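Local coordinates for regulatory protein AsnC (Escherichia coli, PDB 2CG4) that activates transcription of the asnA gene, regulates its own transcription and represses gidA expression after transcription, as an asparagine-binding, sequence-specific DNA-binding protein, at residues Phe71-Lys77 with Asp131-Glu137; Leu64-Gly69 with Val111-Ile116; Val68-Ile72 with Thr138-Leu142. The protein carries 1 engineered substitution. All blocks are in the same frame, centred on the assembly; numbering follows the deposited sequence.

Contact 1. Residues Phe71-Lys77 with Asp131-Glu137. With ASN (asparagine), chain C.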
loop_
_atom_site.group_PDB
_atom_site.type_symbol
_atom_site.label_atom_id
_atom_site.label_comp_id
_atom_site.label_asym_id
_atom_site.label_seq_id
_atom_site.Cartn_x
_atom_site.Cartn_y
_atom_site.Cartn_z
ATOM N N PHE A 71 -16.643 5.053 -7.552
ATOM C CA PHE A 71 -15.447 5.624 -8.141
ATOM C C PHE A 71 -14.529 4.479 -8.515
ATOM O O PHE A 71 -14.458 3.479 -7.798
ATOM C CB PHE A 71 -14.745 6.548 -7.153
ATOM C CG PHE A 71 -15.526 7.791 -6.825
ATOM C CD1 PHE A 71 -16.379 7.823 -5.728
ATOM C CD2 PHE A 71 -15.406 8.931 -7.614
ATOM C CE1 PHE A 71 -17.099 8.981 -5.429
ATOM C CE2 PHE A 71 -16.120 10.091 -7.315
ATOM C CZ PHE A 71 -16.971 10.113 -6.224
ATOM N N ILE A 72 -13.850 4.620 -9.650
ATOM C CA ILE A 72 -12.875 3.646 -10.095
ATOM C C ILE A 72 -11.561 4.368 -10.329
ATOM O O ILE A 72 -11.526 5.403 -10.992
ATOM C CB ILE A 72 -13.365 2.937 -11.375
ATOM C CG1 ILE A 72 -14.835 2.537 -11.195
ATOM C CG2 ILE A 72 -12.509 1.723 -11.705
ATOM C CD1 ILE A 72 -15.396 1.751 -12.310
ATOM N N GLY A 73 -10.485 3.850 -9.744
ATOM C CA GLY A 73 -9.149 4.322 -10.077
ATOM C C GLY A 73 -8.610 3.446 -11.187
ATOM O O GLY A 73 -8.604 2.227 -11.079
ATOM N N ILE A 74 -8.183 4.053 -12.276
ATOM C CA ILE A 74 -7.644 3.284 -13.391
ATOM C C ILE A 74 -6.122 3.342 -13.355
ATOM O O ILE A 74 -5.545 4.418 -13.250
ATOM C CB ILE A 74 -8.180 3.790 -14.735
ATOM C CG1 ILE A 74 -9.627 3.322 -14.931
ATOM C CG2 ILE A 74 -7.304 3.310 -15.887
ATOM C CD1 ILE A 74 -10.633 4.394 -14.699
ATOM N N ILE A 75 -5.484 2.173 -13.393
ATOM C CA ILE A 75 -4.049 2.094 -13.596
ATOM C C ILE A 75 -3.719 1.618 -15.019
ATOM O O ILE A 75 -4.175 0.560 -15.466
ATOM C CB ILE A 75 -3.363 1.193 -12.542
ATOM C CG1 ILE A 75 -3.584 1.753 -11.127
ATOM C CG2 ILE A 75 -1.871 1.072 -12.836
ATOM C CD1 ILE A 75 -4.705 1.055 -10.335
ATOM N N LEU A 76 -2.926 2.419 -15.720
ATOM C CA LEU A 76 -2.599 2.181 -17.112
ATOM C C LEU A 76 -1.268 1.451 -17.203
ATOM O O LEU A 76 -0.475 1.478 -16.256
ATOM C CB LEU A 76 -2.486 3.514 -17.850
ATOM C CG LEU A 76 -3.739 4.375 -17.959
ATOM C CD1 LEU A 76 -3.405 5.651 -18.674
ATOM C CD2 LEU A 76 -4.844 3.626 -18.668
ATOM N N LYS A 77 -1.012 0.815 -18.348
ATOM C CA LYS A 77 0.165 -0.023 -18.496
ATOM C C LYS A 77 1.370 0.868 -18.600
ATOM O O LYS A 77 2.479 0.493 -18.215
ATOM C CB LYS A 77 0.050 -0.901 -19.740
ATOM C CG LYS A 77 -0.857 -2.112 -19.551
ATOM C CD LYS A 77 -1.323 -2.642 -20.884
ATOM C CE LYS A 77 -2.266 -3.800 -20.696
ATOM N NZ LYS A 77 -2.834 -4.249 -22.002
ATOM N N ASP A 131 -7.789 -1.331 -23.852
ATOM C CA ASP A 131 -6.565 -2.106 -23.979
ATOM C C ASP A 131 -5.372 -1.498 -23.234
ATOM O O ASP A 131 -4.475 -2.223 -22.814
ATOM C CB ASP A 131 -6.243 -2.292 -25.470
ATOM C CG ASP A 131 -4.781 -2.524 -25.720
ATOM O OD1 ASP A 131 -4.343 -3.692 -25.602
ATOM O OD2 ASP A 131 -4.066 -1.537 -26.021
ATOM N N GLU A 132 -5.372 -0.173 -23.072
ATOM C CA GLU A 132 -4.370 0.548 -22.260
ATOM C C GLU A 132 -4.441 0.285 -20.745
ATOM O O GLU A 132 -3.581 0.741 -19.993
ATOM C CB GLU A 132 -4.489 2.064 -22.476
ATOM C CG GLU A 132 -4.168 2.549 -23.889
ATOM C CD GLU A 132 -5.399 2.631 -24.773
ATOM O OE1 GLU A 132 -5.366 3.362 -25.790
ATOM O OE2 GLU A 132 -6.405 1.967 -24.451
ATOM N N ILE A 133 -5.467 -0.424 -20.294
ATOM C CA ILE A 133 -5.753 -0.513 -18.865
ATOM C C ILE A 133 -5.129 -1.781 -18.284
ATOM O O ILE A 133 -5.358 -2.890 -18.782
ATOM C CB ILE A 133 -7.278 -0.459 -18.597
ATOM C CG1 ILE A 133 -7.762 0.991 -18.612
ATOM C CG2 ILE A 133 -7.627 -1.109 -17.289
ATOM C CD1 ILE A 133 -9.260 1.150 -18.812
ATOM N N GLN A 134 -4.317 -1.613 -17.246
ATOM C CA GLN A 134 -3.685 -2.754 -16.601
ATOM C C GLN A 134 -4.537 -3.254 -15.441
ATOM O O GLN A 134 -4.782 -4.454 -15.318
ATOM C CB GLN A 134 -2.255 -2.425 -16.146
ATOM C CG GLN A 134 -2.012 -2.635 -14.666
ATOM C CD GLN A 134 -0.562 -2.926 -14.333
ATOM O OE1 GLN A 134 -0.248 -4.009 -13.823
ATOM N NE2 GLN A 134 0.333 -1.963 -14.600
ATOM N N SER A 135 -5.001 -2.331 -14.601
ATOM C CA SER A 135 -5.922 -2.692 -13.516
ATOM C C SER A 135 -6.933 -1.594 -13.226
ATOM O O SER A 135 -6.704 -0.427 -13.539
ATOM C CB SER A 135 -5.151 -3.054 -12.247
ATOM O OG SER A 135 -4.265 -2.012 -11.876
ATOM N N THR A 136 -8.063 -1.988 -12.647
ATOM C CA THR A 136 -8.973 -1.053 -12.012
ATOM C C THR A 136 -9.066 -1.311 -10.509
ATOM O O THR A 136 -8.788 -2.409 -10.046
ATOM C CB THR A 136 -10.384 -1.100 -12.644
ATOM O OG1 THR A 136 -10.844 -2.459 -12.755
ATOM C CG2 THR A 136 -10.371 -0.442 -13.997
ATOM N N GLU A 137 -9.442 -0.294 -9.750
ATOM C CA GLU A 137 -9.814 -0.466 -8.333
ATOM C C GLU A 137 -11.061 0.344 -8.094
ATOM O O GLU A 137 -11.014 1.569 -8.164
ATOM C CB GLU A 137 -8.724 0.060 -7.418
ATOM C CG GLU A 137 -7.619 -0.922 -7.120
ATOM C CD GLU A 137 -6.431 -0.257 -6.451
ATOM O OE1 GLU A 137 -5.306 -0.400 -6.978
ATOM O OE2 GLU A 137 -6.626 0.415 -5.407
HETATM N N ASN C . -10.226 -5.093 -8.760
HETATM C CA ASN C . -11.152 -4.596 -9.821
HETATM C C ASN C . -11.844 -3.318 -9.432
HETATM O O ASN C . -12.288 -3.148 -8.290
HETATM C CB ASN C . -12.185 -5.649 -10.178
HETATM C CG ASN C . -11.570 -6.834 -10.858
HETATM O OD1 ASN C . -10.915 -6.701 -11.894
HETATM N ND2 ASN C . -11.752 -8.003 -10.271
HETATM O OXT ASN C . -11.938 -2.430 -10.271
#
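Ile75 meets two residues at once: its O accepts from Gln134 N at 2.8 Å and from Ser135 N at 3.1 Å, while Ile75 N donates to Ser135 O. Two consecutive residues thus face one, a classic beta bulge, and the register slips so that Leu76 comes to pair with Ile133. At the bulge the Ser135 hydroxyl lies against the isoleucine, OG 3.4 Å from Ile75 CB. Beyond the bulge Lys77 runs out extended across Gln134, and NZ meets Asp131 O at 2.7 Å, nearly along the C=O axis; its ion pair with Asp131 OD1 is long.

Strands 68-76 and 133-147 are antiparallel neighbours in the sheet of the Lrp/AsnC ligand-binding domain, and Gly73 and Glu137 continue the ladder with a pair of backbone bonds. On the face bearing Ile72, Ile74 and Thr136, the threonine lies alongside both isoleucines. Its CG2 is 3.9 Å from Ile74 CG1, and chi1 of 49° sets OG1 between the backbone N and carbonyl carbon. From there OG1 donates to the bound asparagine's OXT at 2.7 Å. Leu123 and Ile127 of helix 116-127 pack on Thr136. Gly103, Ser106, Tyr105 and Thr101 of the second subunit bind the same ligand through backbone carbonyls.

Contact 2. Residues Leu64-Gly69 with Val111-Ile116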
loop_
_atom_site.group_PDB
_atom_site.type_symbol
_atom_site.label_atom_id
_atom_site.label_comp_id
_atom_site.label_asym_id
_atom_site.label_seq_id
_atom_site.Cartn_x
_atom_site.Cartn_y
_atom_site.Cartn_z
ATOM N N LEU A 64 -34.175 6.956 -9.598
ATOM C CA LEU A 64 -34.260 6.337 -10.918
ATOM C C LEU A 64 -33.688 4.923 -10.909
ATOM O O LEU A 64 -33.607 4.266 -11.953
ATOM C CB LEU A 64 -33.549 7.199 -11.959
ATOM C CG LEU A 64 -34.308 8.455 -12.397
ATOM C CD1 LEU A 64 -33.389 9.438 -13.108
ATOM C CD2 LEU A 64 -35.493 8.083 -13.287
ATOM N N GLY A 65 -33.294 4.460 -9.726
ATOM C CA GLY A 65 -32.849 3.083 -9.545
ATOM C C GLY A 65 -31.370 2.863 -9.823
ATOM O O GLY A 65 -30.952 1.756 -10.170
ATOM N N TYR A 66 -30.572 3.916 -9.675
ATOM C CA TYR A 66 -29.120 3.765 -9.640
ATOM C C TYR A 66 -28.628 3.510 -8.216
ATOM O O TYR A 66 -28.258 4.433 -7.491
ATOM C CB TYR A 66 -28.438 4.983 -10.262
ATOM C CG TYR A 66 -28.701 5.119 -11.753
ATOM C CD1 TYR A 66 -29.863 5.721 -12.230
ATOM C CD2 TYR A 66 -27.791 4.637 -12.680
ATOM C CE1 TYR A 66 -30.099 5.842 -13.584
ATOM C CE2 TYR A 66 -28.022 4.750 -14.038
ATOM C CZ TYR A 66 -29.172 5.353 -14.482
ATOM O OH TYR A 66 -29.386 5.459 -15.833
ATOM N N ASP A 67 -28.641 2.241 -7.827
ATOM C CA ASP A 67 -28.341 1.825 -6.461
ATOM C C ASP A 67 -26.844 1.659 -6.240
ATOM O O ASP A 67 -26.373 1.694 -5.102
ATOM C CB ASP A 67 -29.040 0.498 -6.143
ATOM C CG ASP A 67 -30.547 0.628 -6.101
ATOM O OD1 ASP A 67 -31.049 1.587 -5.472
ATOM O OD2 ASP A 67 -31.230 -0.238 -6.692
ATOM N N VAL A 68 -26.109 1.452 -7.331
ATOM C CA VAL A 68 -24.660 1.274 -7.254
ATOM C C VAL A 68 -23.891 2.338 -8.042
ATOM O O VAL A 68 -23.603 2.175 -9.234
ATOM C CB VAL A 68 -24.227 -0.123 -7.717
ATOM C CG1 VAL A 68 -22.735 -0.268 -7.566
ATOM C CG2 VAL A 68 -24.926 -1.176 -6.899
ATOM N N GLY A 69 -23.565 3.428 -7.365
ATOM C CA GLY A 69 -22.555 4.347 -7.858
ATOM C C GLY A 69 -21.192 3.941 -7.351
ATOM O O GLY A 69 -21.058 3.316 -6.295
ATOM N N VAL A 111 -18.554 5.974 -12.071
ATOM C CA VAL A 111 -19.583 5.334 -12.868
ATOM C C VAL A 111 -20.842 5.077 -12.058
ATOM O O VAL A 111 -20.781 4.715 -10.886
ATOM C CB VAL A 111 -19.072 4.072 -13.623
ATOM C CG1 VAL A 111 -17.558 4.012 -13.593
ATOM C CG2 VAL A 111 -19.702 2.798 -13.092
ATOM N N MET A 112 -21.981 5.313 -12.702
ATOM C CA MET A 112 -23.295 5.206 -12.086
ATOM C C MET A 112 -24.032 4.024 -12.688
ATOM O O MET A 112 -24.270 3.989 -13.897
ATOM C CB MET A 112 -24.086 6.481 -12.352
ATOM C CG MET A 112 -23.549 7.701 -11.633
ATOM S SD MET A 112 -23.665 7.512 -9.850
ATOM C CE MET A 112 -25.436 7.543 -9.612
ATOM N N CYS A 113 -24.375 3.049 -11.853
ATOM C CA CYS A 113 -24.985 1.805 -12.335
ATOM C C CYS A 113 -26.251 1.447 -11.566
ATOM O O CYS A 113 -26.464 1.908 -10.449
ATOM C CB CYS A 113 -23.981 0.657 -12.260
ATOM S SG CYS A 113 -22.849 0.599 -13.659
ATOM N N ARG A 114 -27.087 0.609 -12.163
ATOM C CA ARG A 114 -28.333 0.196 -11.529
ATOM C C ARG A 114 -28.161 -0.915 -10.491
ATOM O O ARG A 114 -28.810 -0.892 -9.437
ATOM C CB ARG A 114 -29.355 -0.218 -12.581
ATOM C CG ARG A 114 -30.134 0.946 -13.157
ATOM C CD ARG A 114 -30.983 0.499 -14.333
ATOM N NE ARG A 114 -31.077 1.546 -15.346
ATOM C CZ ARG A 114 -31.829 2.636 -15.217
ATOM N NH1 ARG A 114 -32.548 2.816 -14.113
ATOM N NH2 ARG A 114 -31.857 3.548 -16.184
ATOM N N SER A 115 -27.287 -1.878 -10.782
ATOM C CA SER A 115 -27.073 -3.013 -9.880
ATOM C C SER A 115 -25.629 -3.491 -9.932
ATOM O O SER A 115 -24.883 -3.120 -10.841
ATOM C CB SER A 115 -27.999 -4.167 -10.262
ATOM O OG SER A 115 -27.644 -4.682 -11.539
ATOM N N ILE A 116 -25.230 -4.333 -8.979
ATOM C CA ILE A 116 -23.886 -4.899 -9.045
ATOM C C ILE A 116 -23.734 -5.857 -10.228
ATOM O O ILE A 116 -22.629 -6.083 -10.699
ATOM C CB ILE A 116 -23.384 -5.544 -7.713
ATOM C CG1 ILE A 116 -23.617 -7.051 -7.700
ATOM C CG2 ILE A 116 -23.978 -4.862 -6.478
ATOM C CD1 ILE A 116 -22.471 -7.813 -7.082
#
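In the sheet of the ligand-binding domain, the loop 64-67 leads into strand 68-76, which pairs antiparallel with strand 107-113. Val68 and Cys113 form a hydrogen-bonded pair, with Cys113 N to Val68 O at 2.9 Å and Val68 N to Cys113 O at 3.2 Å. Gly69 and Met112 follow as a non-hydrogen-bonded pair, where the glycine lets the sulfur come close: Met112 is bent at chi2 and chi3, and its SD rests 3.9 Å from Gly69 CA. The same bends bring CE toward Tyr66 CB, and Pro61 of the same chain and Ile150 of the fourth subunit pack on both Tyr66 and Met112.

On the opposite face of the sheet from Met112, the Val68 side chain turns toward helix 116-127: with CG1 anti to the backbone N (chi1 -178°), CG2 swings beside N and touches Ile116 CG2 at 3.8 Å. Ile116 opens that helix, whose N-cap is Ser115, its OG bonded to Ala118 N. Leu119 of the same helix also packs on Val68.

Just past strand 107-113, Arg114 extends along the 64-67 loop that precedes strand 68-76. Its CG passes over a face of the Tyr66 ring, and the guanidinium follows with its plane turned 39° from that of the ring. The resulting cation-pi contact is off-centre, with Arg114 CZ 4.4 Å from the Tyr66 ring centroid. Tyr66 CZ sits over one face of the guanidinium, toward its rim. At the guanidinium edge, Arg114 NH1 makes a weak hydrogen bond of 2.8 Å to Leu64 O.

Contact 3. Residues Val68-Ile72 with Thr138-Leu142. With ASN (asparagine), chain C.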
loop_
_atom_site.group_PDB
_atom_site.type_symbol
_atom_site.label_atom_id
_atom_site.label_comp_id
_atom_site.label_asym_id
_atom_site.label_seq_id
_atom_site.Cartn_x
_atom_site.Cartn_y
_atom_site.Cartn_z
ATOM N N VAL A 68 -26.109 1.452 -7.331
ATOM C CA VAL A 68 -24.660 1.274 -7.254
ATOM C C VAL A 68 -23.891 2.338 -8.042
ATOM O O VAL A 68 -23.603 2.175 -9.234
ATOM C CB VAL A 68 -24.227 -0.123 -7.717
ATOM C CG1 VAL A 68 -22.735 -0.268 -7.566
ATOM C CG2 VAL A 68 -24.926 -1.176 -6.899
ATOM N N GLY A 69 -23.565 3.428 -7.365
ATOM C CA GLY A 69 -22.555 4.347 -7.858
ATOM C C GLY A 69 -21.192 3.941 -7.351
ATOM O O GLY A 69 -21.058 3.316 -6.295
ATOM N N CYS A 70 -20.163 4.288 -8.101
ATOM C CA CYS A 70 -18.822 3.998 -7.641
ATOM C C CYS A 70 -17.792 4.972 -8.210
ATOM O O CYS A 70 -18.054 5.663 -9.189
ATOM C CB CYS A 70 -18.470 2.551 -7.949
ATOM S SG CYS A 70 -18.503 2.152 -9.678
ATOM N N PHE A 71 -16.643 5.053 -7.552
ATOM C CA PHE A 71 -15.447 5.624 -8.141
ATOM C C PHE A 71 -14.529 4.479 -8.515
ATOM O O PHE A 71 -14.458 3.479 -7.798
ATOM C CB PHE A 71 -14.745 6.548 -7.153
ATOM C CG PHE A 71 -15.526 7.791 -6.825
ATOM C CD1 PHE A 71 -16.379 7.823 -5.728
ATOM C CD2 PHE A 71 -15.406 8.931 -7.614
ATOM C CE1 PHE A 71 -17.099 8.981 -5.429
ATOM C CE2 PHE A 71 -16.120 10.091 -7.315
ATOM C CZ PHE A 71 -16.971 10.113 -6.224
ATOM N N ILE A 72 -13.850 4.620 -9.650
ATOM C CA ILE A 72 -12.875 3.646 -10.095
ATOM C C ILE A 72 -11.561 4.368 -10.329
ATOM O O ILE A 72 -11.526 5.403 -10.992
ATOM C CB ILE A 72 -13.365 2.937 -11.375
ATOM C CG1 ILE A 72 -14.835 2.537 -11.195
ATOM C CG2 ILE A 72 -12.509 1.723 -11.705
ATOM C CD1 ILE A 72 -15.396 1.751 -12.310
ATOM N N THR A 138 -12.185 -0.320 -7.852
ATOM C CA THR A 138 -13.428 0.414 -7.739
ATOM C C THR A 138 -13.903 0.532 -6.268
ATOM O O THR A 138 -13.887 -0.458 -5.525
ATOM C CB THR A 138 -14.515 -0.101 -8.743
ATOM O OG1 THR A 138 -15.545 -0.817 -8.069
ATOM C CG2 THR A 138 -13.911 -0.992 -9.796
ATOM N N LEU A 139 -14.259 1.760 -5.865
ATOM C CA LEU A 139 -14.734 2.087 -4.498
ATOM C C LEU A 139 -16.259 2.268 -4.466
ATOM O O LEU A 139 -16.777 3.317 -4.838
ATOM C CB LEU A 139 -14.090 3.381 -3.995
ATOM C CG LEU A 139 -12.590 3.454 -3.684
ATOM C CD1 LEU A 139 -11.732 3.118 -4.916
ATOM C CD2 LEU A 139 -12.266 4.844 -3.176
ATOM N N ILE A 140 -16.977 1.246 -4.016
ATOM C CA ILE A 140 -18.420 1.251 -4.111
ATOM C C ILE A 140 -19.012 2.182 -3.063
ATOM O O ILE A 140 -18.638 2.134 -1.878
ATOM C CB ILE A 140 -18.985 -0.177 -3.984
ATOM C CG1 ILE A 140 -18.592 -0.994 -5.217
ATOM C CG2 ILE A 140 -20.499 -0.161 -3.796
ATOM C CD1 ILE A 140 -19.651 -1.976 -5.675
ATOM N N VAL A 141 -19.914 3.058 -3.509
ATOM C CA VAL A 141 -20.593 3.976 -2.607
ATOM C C VAL A 141 -21.708 3.231 -1.898
ATOM O O VAL A 141 -22.568 2.600 -2.527
ATOM C CB VAL A 141 -21.152 5.240 -3.333
ATOM C CG1 VAL A 141 -21.717 6.214 -2.332
ATOM C CG2 VAL A 141 -20.063 5.922 -4.160
ATOM N N LEU A 142 -21.679 3.294 -0.572
ATOM C CA LEU A 142 -22.641 2.578 0.237
ATOM C C LEU A 142 -23.594 3.598 0.814
ATOM O O LEU A 142 -24.739 3.290 1.127
ATOM C CB LEU A 142 -21.925 1.765 1.320
ATOM C CG LEU A 142 -21.137 0.562 0.773
ATOM C CD1 LEU A 142 -20.330 -0.158 1.844
ATOM C CD2 LEU A 142 -22.054 -0.413 0.066
HETATM N N ASN C . -10.226 -5.093 -8.760
HETATM C CA ASN C . -11.152 -4.596 -9.821
HETATM C C ASN C . -11.844 -3.318 -9.432
HETATM O O ASN C . -12.288 -3.148 -8.290
HETATM C CB ASN C . -12.185 -5.649 -10.178
HETATM C CG ASN C . -11.570 -6.834 -10.858
HETATM O OD1 ASN C . -10.915 -6.701 -11.894
HETATM N ND2 ASN C . -11.752 -8.003 -10.271
HETATM O OXT ASN C . -11.938 -2.430 -10.271
HETATM O O HOH W 1 -24.304 3.317 -4.407
#
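A water bridges the two backbones beside the last direct bond, accepting from Gly69 N at 3.1 Å and donating to Val141 O at 2.7 Å. That direct bond runs from Val141 N to Gly69 O; chi1 of -174° turns the valine's CG2 anti to the carbonyl carbon, where it lies, like CB, against the same Gly69 O. Phe71 and Leu139 form a hydrogen-bonded pair of unequal bonds: Leu139 N to Phe71 O is 2.6 Å, whereas Phe71 N to Leu139 O is 3.2 Å. On the face carrying Cys70, Ile72, Thr138 and Ile140, Ile72 lies beside Thr138 and points the same way, with CG1 3.6 Å from Thr138 CB. Farther along, Val68 CG1 meets Ile140 CD1. Leu119 of helix 116-127 packs on Cys70 and Ile140. The Phe71 ring, on the other face, lies nearly parallel to Phe108 and meets Phe71, Tyr99 and Phe108 of the fourth subunit. Thr138 N donates to the bound asparagine's O at 2.9 Å, so that one end of this antiparallel ladder borders the asparagine site, at a subunit interface of the Lrp/AsnC ligand-binding domain.

How the contacts relate
All three contacts use strand 68-76. Contacts 1 and 3 pair successive parts of it with strand 133-147, sharing Phe71 and Ile72, while contact 2 pairs its beginning with strand 107-113. Contact 3 is buried and largely apolar beside its backbone ladder; contacts 1 and 2 are only partly buried, and each runs out into a charged side chain, a lysine in one and an arginine in an off-centre cation-pi contact with a tyrosine in the other. Both contacts with strand 133-147 grip the bound asparagine, one by a hydroxyl and the other by a backbone N-H. Val111 ties contact 2 to the others, its CG1 3.4 Å from Ile72 CD1.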